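Local coordinates for protein halocarboxylic acid dehalogenase DehI (Pseudomonas putida, PDB 3BJX) that probably hydrolyses the carbon-halogen bond of alpha-haloacids, as a group I haloacid dehalogenase with an all-alpha fold, at residues K117-N129 with S203-L215. Sequence-based numbering, arbitrary orientation.
With SO4 (sulfate ion), chain E.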
loop_
_atom_site.group_PDB
_atom_site.type_symbol
_atom_site.label_atom_id
_atom_site.label_comp_id
_atom_site.label_asym_id
_atom_site.label_seq_id
_atom_site.Cartn_x
_atom_site.Cartn_y
_atom_site.Cartn_z
ATOM N N LYS A 117 -27.966 17.558 5.953
ATOM C CA LYS A 117 -27.863 16.397 5.097
ATOM C C LYS A 117 -26.414 16.003 4.859
ATOM O O LYS A 117 -26.103 14.822 4.867
ATOM C CB LYS A 117 -28.603 16.633 3.786
ATOM C CG LYS A 117 -30.092 16.891 3.956
ATOM C CD LYS A 117 -30.650 15.953 4.982
ATOM C CE LYS A 117 -32.140 16.026 5.031
ATOM N NZ LYS A 117 -32.630 14.846 5.798
ATOM N N VAL A 118 -25.537 16.995 4.663
ATOM C CA VAL A 118 -24.080 16.780 4.514
ATOM C C VAL A 118 -23.546 16.169 5.824
ATOM O O VAL A 118 -22.984 15.080 5.822
ATOM C CB VAL A 118 -23.347 18.120 4.133
ATOM C CG1 VAL A 118 -21.820 18.014 4.246
ATOM C CG2 VAL A 118 -23.788 18.626 2.722
ATOM N N ARG A 119 -23.773 16.863 6.934
ATOM C CA ARG A 119 -23.486 16.388 8.300
ATOM C C ARG A 119 -23.905 14.930 8.610
ATOM O O ARG A 119 -23.150 14.199 9.254
ATOM C CB ARG A 119 -24.126 17.367 9.321
ATOM C CG ARG A 119 -23.992 16.960 10.769
ATOM C CD ARG A 119 -24.614 17.952 11.713
ATOM N NE ARG A 119 -23.895 19.227 11.764
ATOM C CZ ARG A 119 -24.389 20.381 11.317
ATOM N NH1 ARG A 119 -25.600 20.427 10.782
ATOM N NH2 ARG A 119 -23.676 21.495 11.398
ATOM N N ARG A 120 -25.105 14.528 8.180
ATOM C CA ARG A 120 -25.622 13.174 8.440
ATOM C C ARG A 120 -24.717 12.135 7.801
ATOM O O ARG A 120 -24.418 11.096 8.407
ATOM C CB ARG A 120 -27.063 13.007 7.926
ATOM C CG ARG A 120 -28.123 13.795 8.723
ATOM C CD ARG A 120 -29.584 13.550 8.270
ATOM N NE ARG A 120 -30.191 12.359 8.892
ATOM C CZ ARG A 120 -30.575 11.267 8.225
ATOM N NH1 ARG A 120 -30.409 11.192 6.900
ATOM N NH2 ARG A 120 -31.120 10.236 8.873
ATOM N N VAL A 121 -24.307 12.435 6.571
ATOM C CA VAL A 121 -23.375 11.650 5.765
ATOM C C VAL A 121 -21.986 11.646 6.399
ATOM O O VAL A 121 -21.386 10.587 6.613
ATOM C CB VAL A 121 -23.291 12.235 4.301
ATOM C CG1 VAL A 121 -22.093 11.651 3.504
ATOM C CG2 VAL A 121 -24.628 12.054 3.567
ATOM N N LEU A 122 -21.473 12.832 6.714
ATOM C CA LEU A 122 -20.167 12.924 7.349
ATOM C C LEU A 122 -20.116 12.050 8.624
ATOM O O LEU A 122 -19.144 11.310 8.834
ATOM C CB LEU A 122 -19.780 14.387 7.621
ATOM C CG LEU A 122 -19.490 15.352 6.455
ATOM C CD1 LEU A 122 -19.407 16.799 6.964
ATOM C CD2 LEU A 122 -18.218 14.983 5.714
ATOM N N TYR A 123 -21.182 12.089 9.428
ATOM C CA TYR A 123 -21.252 11.337 10.708
ATOM C C TYR A 123 -21.320 9.824 10.557
ATOM O O TYR A 123 -20.720 9.088 11.361
ATOM C CB TYR A 123 -22.438 11.814 11.553
ATOM C CG TYR A 123 -22.191 13.117 12.300
ATOM C CD1 TYR A 123 -21.257 14.062 11.819
ATOM C CD2 TYR A 123 -22.885 13.417 13.456
ATOM C CE1 TYR A 123 -21.023 15.247 12.471
ATOM C CE2 TYR A 123 -22.654 14.610 14.118
ATOM C CZ TYR A 123 -21.716 15.519 13.609
ATOM O OH TYR A 123 -21.463 16.699 14.238
ATOM N N ALA A 124 -22.068 9.350 9.561
ATOM C CA ALA A 124 -22.159 7.919 9.301
ATOM C C ALA A 124 -20.791 7.359 8.960
ATOM O O ALA A 124 -20.484 6.209 9.295
ATOM C CB ALA A 124 -23.149 7.624 8.157
ATOM N N PHE A 125 -19.994 8.154 8.253
ATOM C CA PHE A 125 -18.678 7.743 7.814
ATOM C C PHE A 125 -17.669 7.848 8.921
ATOM O O PHE A 125 -16.875 6.932 9.079
ATOM C CB PHE A 125 -18.206 8.522 6.581
ATOM C CG PHE A 125 -18.792 8.014 5.309
ATOM C CD1 PHE A 125 -18.314 6.863 4.739
ATOM C CD2 PHE A 125 -19.862 8.667 4.708
ATOM C CE1 PHE A 125 -18.876 6.374 3.577
ATOM C CE2 PHE A 125 -20.423 8.172 3.557
ATOM C CZ PHE A 125 -19.944 7.026 2.995
ATOM N N ASN A 126 -17.686 8.965 9.661
ATOM C CA ASN A 126 -16.903 9.109 10.899
ATOM C C ASN A 126 -17.049 7.932 11.834
ATOM O O ASN A 126 -16.074 7.518 12.444
ATOM C CB ASN A 126 -17.247 10.410 11.638
ATOM C CG ASN A 126 -16.816 11.622 10.871
ATOM O OD1 ASN A 126 -16.044 11.491 9.917
ATOM N ND2 ASN A 126 -17.317 12.805 11.247
ATOM N N TYR A 127 -18.270 7.401 11.931
ATOM C CA TYR A 127 -18.557 6.234 12.755
ATOM C C TYR A 127 -18.001 4.918 12.202
ATOM O O TYR A 127 -17.416 4.136 12.948
ATOM C CB TYR A 127 -20.067 6.088 13.021
ATOM C CG TYR A 127 -20.374 4.893 13.878
ATOM C CD1 TYR A 127 -20.129 4.933 15.246
ATOM C CD2 TYR A 127 -20.861 3.716 13.330
ATOM C CE1 TYR A 127 -20.379 3.843 16.056
ATOM C CE2 TYR A 127 -21.114 2.593 14.138
ATOM C CZ TYR A 127 -20.868 2.673 15.512
ATOM O OH TYR A 127 -21.098 1.601 16.367
ATOM N N GLY A 128 -18.208 4.652 10.912
ATOM C CA GLY A 128 -17.796 3.374 10.367
ATOM C C GLY A 128 -16.357 3.287 9.904
ATOM O O GLY A 128 -15.810 2.197 9.822
ATOM N N ASN A 129 -15.755 4.433 9.596
ATOM C CA ASN A 129 -14.448 4.497 8.939
ATOM C C ASN A 129 -13.374 3.820 9.779
ATOM O O ASN A 129 -12.715 2.911 9.282
ATOM C CB ASN A 129 -14.076 5.946 8.526
ATOM C CG ASN A 129 -14.464 6.278 7.081
ATOM O OD1 ASN A 129 -14.860 5.396 6.315
ATOM N ND2 ASN A 129 -14.341 7.550 6.701
ATOM N N SER A 203 -15.903 5.728 -0.738
ATOM C CA SER A 203 -17.370 5.812 -0.669
ATOM C C SER A 203 -17.787 7.162 -0.135
ATOM O O SER A 203 -18.854 7.679 -0.495
ATOM C CB SER A 203 -17.968 4.734 0.241
ATOM O OG SER A 203 -17.603 3.437 -0.176
ATOM N N ASP A 204 -16.924 7.727 0.716
ATOM C CA ASP A 204 -17.161 9.020 1.377
ATOM C C ASP A 204 -17.391 10.103 0.368
ATOM O O ASP A 204 -18.278 10.944 0.546
ATOM C CB ASP A 204 -15.942 9.435 2.211
ATOM C CG ASP A 204 -15.620 8.458 3.297
ATOM O OD1 ASP A 204 -15.299 7.274 2.985
ATOM O OD2 ASP A 204 -15.665 8.884 4.463
ATOM N N PHE A 205 -16.539 10.087 -0.660
ATOM C CA PHE A 205 -16.559 11.049 -1.764
ATOM C C PHE A 205 -17.683 10.756 -2.762
ATOM O O PHE A 205 -18.289 11.679 -3.291
ATOM C CB PHE A 205 -15.179 11.142 -2.428
ATOM C CG PHE A 205 -14.090 11.583 -1.479
ATOM C CD1 PHE A 205 -14.307 12.643 -0.577
ATOM C CD2 PHE A 205 -12.850 10.946 -1.468
ATOM C CE1 PHE A 205 -13.318 13.038 0.313
ATOM C CE2 PHE A 205 -11.858 11.336 -0.574
ATOM C CZ PHE A 205 -12.083 12.386 0.310
ATOM N N GLN A 206 -17.983 9.481 -3.000
ATOM C CA GLN A 206 -19.214 9.110 -3.736
ATOM C C GLN A 206 -20.507 9.681 -3.128
ATOM O O GLN A 206 -21.470 10.009 -3.832
ATOM C CB GLN A 206 -19.328 7.592 -3.840
ATOM C CG GLN A 206 -18.260 6.965 -4.722
ATOM C CD GLN A 206 -18.395 5.452 -4.788
ATOM O OE1 GLN A 206 -17.615 4.717 -4.178
ATOM N NE2 GLN A 206 -19.395 4.981 -5.514
ATOM N N ALA A 207 -20.522 9.801 -1.810
ATOM C CA ALA A 207 -21.712 10.167 -1.098
ATOM C C ALA A 207 -21.901 11.667 -1.075
ATOM O O ALA A 207 -23.026 12.160 -1.066
ATOM C CB ALA A 207 -21.631 9.621 0.301
ATOM N N LEU A 208 -20.792 12.400 -1.025
ATOM C CA LEU A 208 -20.820 13.861 -0.964
ATOM C C LEU A 208 -21.034 14.389 -2.372
ATOM O O LEU A 208 -21.620 15.459 -2.552
ATOM C CB LEU A 208 -19.528 14.403 -0.350
ATOM C CG LEU A 208 -19.314 14.129 1.156
ATOM C CD1 LEU A 208 -17.827 14.136 1.515
ATOM C CD2 LEU A 208 -20.090 15.089 2.077
ATOM N N ALA A 209 -20.592 13.602 -3.366
ATOM C CA ALA A 209 -20.852 13.884 -4.789
ATOM C C ALA A 209 -22.353 14.020 -5.115
ATOM O O ALA A 209 -22.705 14.446 -6.204
ATOM C CB ALA A 209 -20.193 12.842 -5.685
ATOM N N ASN A 210 -23.223 13.641 -4.179
ATOM C CA ASN A 210 -24.640 13.963 -4.254
ATOM C C ASN A 210 -24.829 15.471 -4.288
ATOM O O ASN A 210 -25.753 15.980 -4.908
ATOM C CB ASN A 210 -25.394 13.364 -3.055
ATOM C CG ASN A 210 -25.710 11.895 -3.247
ATOM O OD1 ASN A 210 -26.296 11.516 -4.257
ATOM N ND2 ASN A 210 -25.312 11.062 -2.293
ATOM N N TRP A 211 -23.946 16.189 -3.610
ATOM C CA TRP A 211 -23.935 17.645 -3.686
ATOM C C TRP A 211 -22.585 18.008 -4.270
ATOM O O TRP A 211 -21.647 18.313 -3.519
ATOM C CB TRP A 211 -24.160 18.261 -2.305
ATOM C CG TRP A 211 -25.376 17.731 -1.657
ATOM C CD1 TRP A 211 -26.648 18.118 -1.896
ATOM C CD2 TRP A 211 -25.447 16.671 -0.686
ATOM N NE1 TRP A 211 -27.520 17.388 -1.122
ATOM C CE2 TRP A 211 -26.806 16.489 -0.371
ATOM C CE3 TRP A 211 -24.488 15.869 -0.043
ATOM C CZ2 TRP A 211 -27.245 15.538 0.556
ATOM C CZ3 TRP A 211 -24.925 14.929 0.882
ATOM C CH2 TRP A 211 -26.299 14.761 1.158
ATOM N N PRO A 212 -22.470 17.948 -5.615
ATOM C CA PRO A 212 -21.199 18.180 -6.305
ATOM C C PRO A 212 -20.430 19.407 -5.847
ATOM O O PRO A 212 -19.225 19.352 -5.819
ATOM C CB PRO A 212 -21.616 18.314 -7.780
ATOM C CG PRO A 212 -22.796 17.441 -7.884
ATOM C CD PRO A 212 -23.551 17.668 -6.589
ATOM N N LYS A 213 -21.108 20.484 -5.482
ATOM C CA LYS A 213 -20.433 21.719 -5.066
ATOM C C LYS A 213 -19.870 21.612 -3.645
ATOM O O LYS A 213 -18.866 22.257 -3.335
ATOM C CB LYS A 213 -21.385 22.928 -5.199
ATOM C CG LYS A 213 -20.711 24.304 -4.967
ATOM C CD LYS A 213 -21.748 25.401 -4.713
ATOM C CE LYS A 213 -21.188 26.803 -5.063
ATOM N NZ LYS A 213 -22.254 27.869 -5.236
ATOM N N VAL A 214 -20.514 20.817 -2.789
ATOM C CA VAL A 214 -19.996 20.500 -1.456
ATOM C C VAL A 214 -18.665 19.736 -1.597
ATOM O O VAL A 214 -17.663 20.053 -0.920
ATOM C CB VAL A 214 -21.016 19.638 -0.624
ATOM C CG1 VAL A 214 -20.348 18.998 0.588
ATOM C CG2 VAL A 214 -22.210 20.472 -0.184
ATOM N N LEU A 215 -18.664 18.748 -2.490
ATOM C CA LEU A 215 -17.499 17.926 -2.748
ATOM C C LEU A 215 -16.360 18.784 -3.305
ATOM O O LEU A 215 -15.197 18.629 -2.893
ATOM C CB LEU A 215 -17.825 16.776 -3.701
ATOM C CG LEU A 215 -16.650 15.856 -4.103
ATOM C CD1 LEU A 215 -15.903 15.275 -2.898
ATOM C CD2 LEU A 215 -17.141 14.757 -4.993
HETATM S S SO4 E . -14.845 3.466 2.154
HETATM O O1 SO4 E . -15.465 4.375 3.136
HETATM O O2 SO4 E . -14.052 2.452 2.849
HETATM O O3 SO4 E . -15.900 2.813 1.393
HETATM O O4 SO4 E . -13.968 4.179 1.224
#
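N129 and D204 make the one hydrogen bond between the two segments: ND2 of N129 meets the syn side of D204 OD2 at 2.9 Å, N-H...O angle 151°, with amide and carboxylate nearly coplanar. Beside it the F125 ring lies against the start of helix 203-208: D204 CA lies over one face in a CH-pi contact, 3.9 Å from the ring centroid, while F125 CE2 touches A207 CB. One turn back, V121 divides its branches: CG1 reaches A207 CB at 3.8 Å, and CG2 meets the rim of the W211 indole in its plane. V118 CG1, anti to the backbone N (chi1 168°), packs on L208 CD2; V118 CG2 sits over one face of the indole, whose opposite face carries N210 CB, and meets V214 CG2 tip to tip at 3.8 Å. W211, the N-cap of helix 212-223, is thus sandwiched at the end of the type I beta turn L208-W211. N210 ND2 ties that turn to A207 O at 2.8 Å. The D204 side chain also touches I287 and I291 of helix 267-299. O4 of a sulfate, probably from the crystallisation liquor, accepts a hydrogen bond from S203 N (3.2 Å); F52 N and W49 NE1 also bind the ion, and R55 bonds S203 OG. Segment 117-129 of helix 112-143 runs nearly antiparallel to helix 203-208 (168° between segment axes, closest approach 10.3 Å), a buried helix pair of this all-alpha dehalogenase fold, its polar end consistent with an anion-binding pocket.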